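Local coordinates for hypoxic response protein 1 (Mycobacterium tuberculosis, PDB 1Y5H) that is a secreted, dimeric CBS-domain protein of the hypoxic (DosR) response that probably binds zinc, does not seem to bind AMP, and has no established biochemical function, at residues Arg81-Ile93 with Val99-Ser112. Sequence-based numbering, arbitrary orientation.
Sequences RDSIYYVDANASI and VMEEHQVRRVPVIS
The beta-alpha-beta unit of the second CBS motif is closed here, where strand 87-88, at the edge of its sheet within the chain, pairs in parallel with strand 107-112 and the end of helix 93-103 lies over the join. Val87 bonds to both sides of Val110: its N donates to Pro109 O (3.1 Å), and its O accepts from Ile111 N (2.9 Å) in a nearly straight bond (168°). A weak bond from Ala89 N to Ile111 O continues the pairing into the turn that leads to the helix. On the helix-facing side, Val87 CG1 meets Val99 CG2 at 3.6 Å and also packs on Val108 CG1, while on the other side Ile111 CG1 reaches the Tyr86 ring. Before the strand, Tyr85 packs between the helix end and strand 107-112. Its ring makes an offset stack with His103, probably a zinc ligand, the planes inclined by 29°, and Tyr85 CB makes a CH-pi contact over the His103 ring face, 3.6 Å from its centroid. Tyr85 CG lies between the backbone N and carbonyl carbon (chi1 46°), which carries the ring past Pro109 CD to Val105, whose CG1 touches the phenol oxygen. At the ring edge, a water 2.6 Å from Tyr85 OH donates to Arg107 O at 2.9 Å.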
ATOM      1  N   ARG A  81     -14.621  -8.353  -3.491  1.00 20.12           N
ATOM      2  CA  ARG A  81     -15.856  -8.758  -2.821  1.00 22.02           C
ATOM      3  C   ARG A  81     -15.696  -8.936  -1.314  1.00 24.04           C
ATOM      4  O   ARG A  81     -16.682  -9.153  -0.618  1.00 24.87           O
ATOM      5  CB  ARG A  81     -16.411 -10.045  -3.436  1.00 22.30           C
ATOM      6  CG  ARG A  81     -17.047  -9.842  -4.800  1.00 26.51           C
ATOM      7  CD  ARG A  81     -17.208 -11.169  -5.531  1.00 29.63           C
ATOM      8  NE  ARG A  81     -17.316 -10.959  -6.968  1.00 34.52           N
ATOM      9  CZ  ARG A  81     -16.724 -11.721  -7.880  1.00 33.34           C
ATOM     10  NH1 ARG A  81     -15.976 -12.751  -7.508  1.00 32.12           N
ATOM     11  NH2 ARG A  81     -16.875 -11.446  -9.165  1.00 37.15           N
ATOM     12  N   ASP A  82     -14.462  -8.850  -0.820  1.00 24.45           N
ATOM     13  CA  ASP A  82     -14.203  -8.973   0.615  1.00 27.87           C
ATOM     14  C   ASP A  82     -14.342  -7.609   1.282  1.00 29.10           C
ATOM     15  O   ASP A  82     -14.463  -7.518   2.508  1.00 29.92           O
ATOM     16  CB  ASP A  82     -12.776  -9.454   0.899  1.00 28.74           C
ATOM     17  CG  ASP A  82     -12.476 -10.819   0.323  1.00 32.49           C
ATOM     18  OD1 ASP A  82     -13.417 -11.612   0.112  1.00 32.15           O
ATOM     19  OD2 ASP A  82     -11.279 -11.101   0.101  1.00 35.90           O
ATOM     20  N   SER A  83     -14.320  -6.551   0.476  1.00 28.40           N
ATOM     21  CA  SER A  83     -14.375  -5.197   1.012  1.00 28.54           C
ATOM     22  C   SER A  83     -15.503  -4.332   0.462  1.00 28.49           C
ATOM     23  O   SER A  83     -15.274  -3.492  -0.411  1.00 29.26           O
ATOM     24  CB  SER A  83     -13.039  -4.497   0.743  1.00 29.81           C
ATOM     25  OG  SER A  83     -11.947  -5.299   1.160  1.00 30.05           O
ATOM     26  N   ILE A  84     -16.715  -4.514   0.973  1.00 28.01           N
ATOM     27  CA  ILE A  84     -17.814  -3.697   0.490  1.00 27.35           C
ATOM     28  C   ILE A  84     -18.294  -2.667   1.508  1.00 26.76           C
ATOM     29  O   ILE A  84     -18.917  -2.986   2.523  1.00 24.59           O
ATOM     30  CB  ILE A  84     -19.015  -4.552   0.015  1.00 31.02           C
ATOM     31  CG1 ILE A  84     -20.077  -3.633  -0.604  1.00 33.05           C
ATOM     32  CG2 ILE A  84     -19.584  -5.355   1.171  1.00 33.64           C
ATOM     33  CD1 ILE A  84     -21.218  -4.362  -1.290  1.00 36.93           C
ATOM     34  N   TYR A  85     -17.964  -1.419   1.225  1.00 22.00           N
ATOM     35  CA  TYR A  85     -18.373  -0.306   2.059  1.00 21.64           C
ATOM     36  C   TYR A  85     -18.630   0.837   1.102  1.00 20.17           C
ATOM     37  O   TYR A  85     -18.046   0.889   0.019  1.00 21.04           O
ATOM     38  CB  TYR A  85     -17.281   0.051   3.081  1.00 19.89           C
ATOM     39  CG  TYR A  85     -15.876   0.135   2.519  1.00 22.73           C
ATOM     40  CD1 TYR A  85     -15.395   1.314   1.950  1.00 21.52           C
ATOM     41  CD2 TYR A  85     -15.027  -0.973   2.551  1.00 21.69           C
ATOM     42  CE1 TYR A  85     -14.108   1.385   1.425  1.00 22.28           C
ATOM     43  CE2 TYR A  85     -13.741  -0.911   2.029  1.00 22.13           C
ATOM     44  CZ  TYR A  85     -13.288   0.268   1.467  1.00 21.69           C
ATOM     45  OH  TYR A  85     -12.022   0.320   0.933  1.00 23.83           O
ATOM     46  N   TYR A  86     -19.520   1.738   1.492  1.00 18.51           N
ATOM     47  CA  TYR A  86     -19.866   2.875   0.655  1.00 18.71           C
ATOM     48  C   TYR A  86     -20.789   3.789   1.429  1.00 19.18           C
ATOM     49  O   TYR A  86     -21.218   3.456   2.529  1.00 20.29           O
ATOM     50  CB  TYR A  86     -20.585   2.408  -0.618  1.00 19.51           C
ATOM     51  CG  TYR A  86     -21.860   1.607  -0.392  1.00 19.93           C
ATOM     52  CD1 TYR A  86     -23.069   2.233  -0.049  1.00 20.20           C
ATOM     53  CD2 TYR A  86     -21.860   0.225  -0.543  1.00 20.77           C
ATOM     54  CE1 TYR A  86     -24.243   1.484   0.129  1.00 21.59           C
ATOM     55  CE2 TYR A  86     -23.019  -0.526  -0.367  1.00 23.12           C
ATOM     56  CZ  TYR A  86     -24.203   0.106  -0.034  1.00 22.38           C
ATOM     57  OH  TYR A  86     -25.339  -0.657   0.111  1.00 26.08           O
ATOM     58  N   VAL A  87     -21.071   4.946   0.846  1.00 20.31           N
ATOM     59  CA  VAL A  87     -21.994   5.893   1.440  1.00 22.73           C
ATOM     60  C   VAL A  87     -22.948   6.344   0.349  1.00 24.08           C
ATOM     61  O   VAL A  87     -22.614   6.321  -0.841  1.00 21.78           O
ATOM     62  CB  VAL A  87     -21.284   7.139   2.030  1.00 21.28           C
ATOM     63  CG1 VAL A  87     -20.385   6.725   3.179  1.00 24.78           C
ATOM     64  CG2 VAL A  87     -20.491   7.867   0.950  1.00 21.83           C
ATOM     65  N   ASP A  88     -24.144   6.736   0.765  1.00 24.54           N
ATOM     66  CA  ASP A  88     -25.159   7.219  -0.156  1.00 26.88           C
ATOM     67  C   ASP A  88     -24.763   8.634  -0.569  1.00 25.77           C
ATOM     68  O   ASP A  88     -24.057   9.327   0.165  1.00 23.74           O
ATOM     69  CB  ASP A  88     -26.520   7.235   0.540  1.00 29.83           C
ATOM     70  CG  ASP A  88     -27.594   7.892  -0.298  1.00 32.87           C
ATOM     71  OD1 ASP A  88     -27.878   7.392  -1.407  1.00 34.31           O
ATOM     72  OD2 ASP A  88     -28.154   8.915   0.154  1.00 35.34           O
ATOM     73  N   ALA A  89     -25.215   9.058  -1.743  1.00 25.07           N
ATOM     74  CA  ALA A  89     -24.887  10.385  -2.248  1.00 24.89           C
ATOM     75  C   ALA A  89     -25.321  11.503  -1.298  1.00 24.78           C
ATOM     76  O   ALA A  89     -24.759  12.597  -1.323  1.00 24.30           O
ATOM     77  CB  ALA A  89     -25.519  10.587  -3.615  1.00 25.98           C
ATOM     78  N   ASN A  90     -26.310  11.222  -0.457  1.00 26.05           N
ATOM     79  CA  ASN A  90     -26.812  12.218   0.491  1.00 28.34           C
ATOM     80  C   ASN A  90     -26.191  12.105   1.881  1.00 28.54           C
ATOM     81  O   ASN A  90     -26.604  12.803   2.805  1.00 28.31           O
ATOM     82  CB  ASN A  90     -28.336  12.101   0.612  1.00 32.02           C
ATOM     83  CG  ASN A  90     -29.063  12.655  -0.594  1.00 35.18           C
ATOM     84  OD1 ASN A  90     -30.245  12.380  -0.801  1.00 38.34           O
ATOM     85  ND2 ASN A  90     -28.364  13.454  -1.393  1.00 37.78           N
ATOM     86  N   ALA A  91     -25.198  11.234   2.024  1.00 26.55           N
ATOM     87  CA  ALA A  91     -24.541  11.037   3.312  1.00 25.75           C
ATOM     88  C   ALA A  91     -23.820  12.287   3.806  1.00 25.75           C
ATOM     89  O   ALA A  91     -23.267  13.059   3.020  1.00 25.03           O
ATOM     90  CB  ALA A  91     -23.554   9.869   3.223  1.00 25.34           C
ATOM     91  N   SER A  92     -23.824  12.480   5.121  1.00 25.12           N
ATOM     92  CA  SER A  92     -23.164  13.630   5.723  1.00 25.64           C
ATOM     93  C   SER A  92     -21.680  13.348   5.934  1.00 23.90           C
ATOM     94  O   SER A  92     -21.225  12.207   5.813  1.00 22.39           O
ATOM     95  CB  SER A  92     -23.789  13.946   7.081  1.00 27.20           C
ATOM     96  OG  SER A  92     -23.458  12.934   8.016  1.00 24.56           O
ATOM     97  N   ILE A  93     -20.932  14.394   6.265  1.00 23.37           N
ATOM     98  CA  ILE A  93     -19.508  14.263   6.527  1.00 23.03           C
ATOM     99  C   ILE A  93     -19.296  13.308   7.699  1.00 23.22           C
ATOM    100  O   ILE A  93     -18.387  12.482   7.679  1.00 22.20           O
ATOM    101  CB  ILE A  93     -18.878  15.637   6.864  1.00 23.72           C
ATOM    102  CG1 ILE A  93     -18.824  16.497   5.600  1.00 26.18           C
ATOM    103  CG2 ILE A  93     -17.490  15.457   7.453  1.00 24.76           C
ATOM    104  CD1 ILE A  93     -18.330  17.915   5.836  1.00 28.00           C
ATOM    105  N   VAL A  99     -17.664   5.636   8.197  1.00 24.70           N
ATOM    106  CA  VAL A  99     -17.281   4.534   7.322  1.00 24.43           C
ATOM    107  C   VAL A  99     -15.764   4.404   7.243  1.00 24.90           C
ATOM    108  O   VAL A  99     -15.214   3.306   7.366  1.00 24.94           O
ATOM    109  CB  VAL A  99     -17.850   4.732   5.904  1.00 23.44           C
ATOM    110  CG1 VAL A  99     -17.305   3.666   4.964  1.00 23.61           C
ATOM    111  CG2 VAL A  99     -19.370   4.669   5.952  1.00 24.96           C
HETATM  112  N   MSE A 100     -15.087   5.531   7.044  1.00 25.27           N
HETATM  113  CA  MSE A 100     -13.635   5.533   6.956  1.00 25.18           C
HETATM  114  C   MSE A 100     -12.996   4.989   8.226  1.00 26.82           C
HETATM  115  O   MSE A 100     -12.014   4.256   8.163  1.00 26.64           O
HETATM  116  CB  MSE A 100     -13.122   6.949   6.688  1.00 25.62           C
HETATM  117  CG  MSE A 100     -13.319   7.402   5.252  1.00 24.16           C
HETATM  118 SE   MSE A 100     -12.771   9.233   4.981  1.00 28.29          SE
HETATM  119  CE  MSE A 100     -13.601   9.524   3.255  1.00 25.91           C
ATOM    120  N   GLU A 101     -13.561   5.349   9.374  1.00 26.98           N
ATOM    121  CA  GLU A 101     -13.033   4.894  10.655  1.00 29.78           C
ATOM    122  C   GLU A 101     -13.189   3.390  10.830  1.00 30.75           C
ATOM    123  O   GLU A 101     -12.227   2.685  11.130  1.00 32.83           O
ATOM    124  CB  GLU A 101     -13.735   5.622  11.801  1.00 29.69           C
ATOM    125  N   GLU A 102     -14.410   2.905  10.640  1.00 31.83           N
ATOM    126  CA  GLU A 102     -14.711   1.490  10.798  1.00 33.14           C
ATOM    127  C   GLU A 102     -13.877   0.579   9.901  1.00 34.41           C
ATOM    128  O   GLU A 102     -13.358  -0.443  10.355  1.00 34.63           O
ATOM    129  CB  GLU A 102     -16.193   1.249  10.550  1.00 33.80           C
ATOM    130  N   HIS A 103     -13.743   0.953   8.632  1.00 33.65           N
ATOM    131  CA  HIS A 103     -12.991   0.147   7.673  1.00 33.14           C
ATOM    132  C   HIS A 103     -11.514   0.517   7.546  1.00 32.95           C
ATOM    133  O   HIS A 103     -10.766  -0.144   6.824  1.00 31.71           O
ATOM    134  CB  HIS A 103     -13.677   0.229   6.307  1.00 32.01           C
ATOM    135  CG  HIS A 103     -15.054  -0.353   6.296  1.00 32.12           C
ATOM    136  ND1 HIS A 103     -15.288  -1.707   6.163  1.00 33.86           N
ATOM    137  CD2 HIS A 103     -16.268   0.222   6.451  1.00 32.03           C
ATOM    138  CE1 HIS A 103     -16.586  -1.937   6.237  1.00 34.09           C
ATOM    139  NE2 HIS A 103     -17.204  -0.782   6.413  1.00 33.63           N
ATOM    140  N   GLN A 104     -11.096   1.565   8.249  1.00 32.13           N
ATOM    141  CA  GLN A 104      -9.705   2.010   8.218  1.00 33.75           C
ATOM    142  C   GLN A 104      -9.213   2.338   6.810  1.00 33.37           C
ATOM    143  O   GLN A 104      -8.150   1.873   6.389  1.00 32.75           O
ATOM    144  CB  GLN A 104      -8.801   0.943   8.842  1.00 36.02           C
ATOM    145  CG  GLN A 104      -8.930   0.834  10.350  1.00 40.05           C
ATOM    146  CD  GLN A 104      -8.353   2.041  11.068  1.00 42.36           C
ATOM    147  OE1 GLN A 104      -7.137   2.245  11.086  1.00 44.85           O
ATOM    148  NE2 GLN A 104      -9.226   2.854  11.657  1.00 44.32           N
ATOM    149  N   VAL A 105      -9.981   3.155   6.093  1.00 31.96           N
ATOM    150  CA  VAL A 105      -9.627   3.549   4.732  1.00 30.95           C
ATOM    151  C   VAL A 105      -9.644   5.062   4.543  1.00 30.19           C
ATOM    152  O   VAL A 105     -10.261   5.791   5.322  1.00 30.17           O
ATOM    153  CB  VAL A 105     -10.583   2.910   3.702  1.00 29.72           C
ATOM    154  CG1 VAL A 105     -10.328   1.411   3.625  1.00 30.96           C
ATOM    155  CG2 VAL A 105     -12.027   3.177   4.094  1.00 29.41           C
ATOM    156  N   ARG A 106      -8.967   5.521   3.494  1.00 30.28           N
ATOM    157  CA  ARG A 106      -8.892   6.943   3.212  1.00 30.68           C
ATOM    158  C   ARG A 106      -9.842   7.423   2.132  1.00 30.00           C
ATOM    159  O   ARG A 106      -9.943   8.622   1.879  1.00 29.85           O
ATOM    160  N   ARG A 107     -10.523   6.494   1.474  1.00 28.20           N
ATOM    161  CA  ARG A 107     -11.478   6.870   0.446  1.00 28.48           C
ATOM    162  C   ARG A 107     -12.635   5.887   0.421  1.00 25.97           C
ATOM    163  O   ARG A 107     -12.472   4.702   0.722  1.00 27.96           O
ATOM    164  CB  ARG A 107     -10.809   6.961  -0.927  1.00 29.66           C
ATOM    165  CG  ARG A 107     -10.286   5.662  -1.499  1.00 32.04           C
ATOM    166  CD  ARG A 107      -9.710   5.920  -2.887  1.00 32.00           C
ATOM    167  NE  ARG A 107      -8.627   6.897  -2.836  1.00 34.14           N
ATOM    168  CZ  ARG A 107      -8.318   7.738  -3.820  1.00 33.40           C
ATOM    169  NH1 ARG A 107      -9.010   7.735  -4.950  1.00 32.78           N
ATOM    170  NH2 ARG A 107      -7.319   8.594  -3.667  1.00 34.19           N
ATOM    171  N   VAL A 108     -13.804   6.395   0.058  1.00 23.55           N
ATOM    172  CA  VAL A 108     -15.018   5.595   0.034  1.00 21.14           C
ATOM    173  C   VAL A 108     -15.834   5.849  -1.223  1.00 19.70           C
ATOM    174  O   VAL A 108     -15.895   6.974  -1.712  1.00 19.76           O
ATOM    175  CB  VAL A 108     -15.886   5.941   1.265  1.00 20.82           C
ATOM    176  CG1 VAL A 108     -17.218   5.226   1.202  1.00 24.86           C
ATOM    177  CG2 VAL A 108     -15.134   5.574   2.536  1.00 23.54           C
ATOM    178  N   PRO A 109     -16.465   4.798  -1.765  1.00 18.80           N
ATOM    179  CA  PRO A 109     -17.284   4.941  -2.973  1.00 19.11           C
ATOM    180  C   PRO A 109     -18.612   5.595  -2.607  1.00 19.90           C
ATOM    181  O   PRO A 109     -19.121   5.408  -1.502  1.00 18.88           O
ATOM    182  CB  PRO A 109     -17.501   3.498  -3.442  1.00 19.70           C
ATOM    183  CG  PRO A 109     -16.491   2.685  -2.696  1.00 21.57           C
ATOM    184  CD  PRO A 109     -16.330   3.385  -1.383  1.00 19.37           C
ATOM    185  N   VAL A 110     -19.163   6.371  -3.531  1.00 19.64           N
ATOM    186  CA  VAL A 110     -20.451   7.017  -3.310  1.00 20.70           C
ATOM    187  C   VAL A 110     -21.445   6.350  -4.255  1.00 21.67           C
ATOM    188  O   VAL A 110     -21.181   6.214  -5.456  1.00 21.07           O
ATOM    189  CB  VAL A 110     -20.371   8.526  -3.594  1.00 21.69           C
ATOM    190  CG1 VAL A 110     -21.715   9.181  -3.322  1.00 22.62           C
ATOM    191  CG2 VAL A 110     -19.293   9.150  -2.725  1.00 21.34           C
ATOM    192  N   ILE A 111     -22.577   5.919  -3.705  1.00 22.87           N
ATOM    193  CA  ILE A 111     -23.605   5.228  -4.473  1.00 26.34           C
ATOM    194  C   ILE A 111     -24.905   6.013  -4.573  1.00 28.40           C
ATOM    195  O   ILE A 111     -25.283   6.736  -3.652  1.00 27.19           O
ATOM    196  CB  ILE A 111     -23.922   3.847  -3.835  1.00 26.62           C
ATOM    197  CG1 ILE A 111     -22.654   2.988  -3.784  1.00 29.65           C
ATOM    198  CG2 ILE A 111     -25.014   3.137  -4.618  1.00 30.43           C
ATOM    199  CD1 ILE A 111     -22.059   2.688  -5.139  1.00 30.33           C
ATOM    200  N   SER A 112     -25.578   5.858  -5.707  1.00 29.12           N
ATOM    201  CA  SER A 112     -26.854   6.512  -5.951  1.00 33.48           C
ATOM    202  C   SER A 112     -27.623   5.588  -6.881  1.00 33.83           C
ATOM    203  O   SER A 112     -27.212   5.366  -8.020  1.00 34.33           O
ATOM    204  CB  SER A 112     -26.650   7.873  -6.616  1.00 33.74           C
ATOM    205  OG  SER A 112     -27.881   8.567  -6.738  1.00 38.39           O
TER
HETATM  206  O   HOH W   1     -10.744   2.413   0.038  1.00 27.90           O
HETATM  207  O   HOH W   2     -29.140   8.707  -3.633  1.00 44.47           O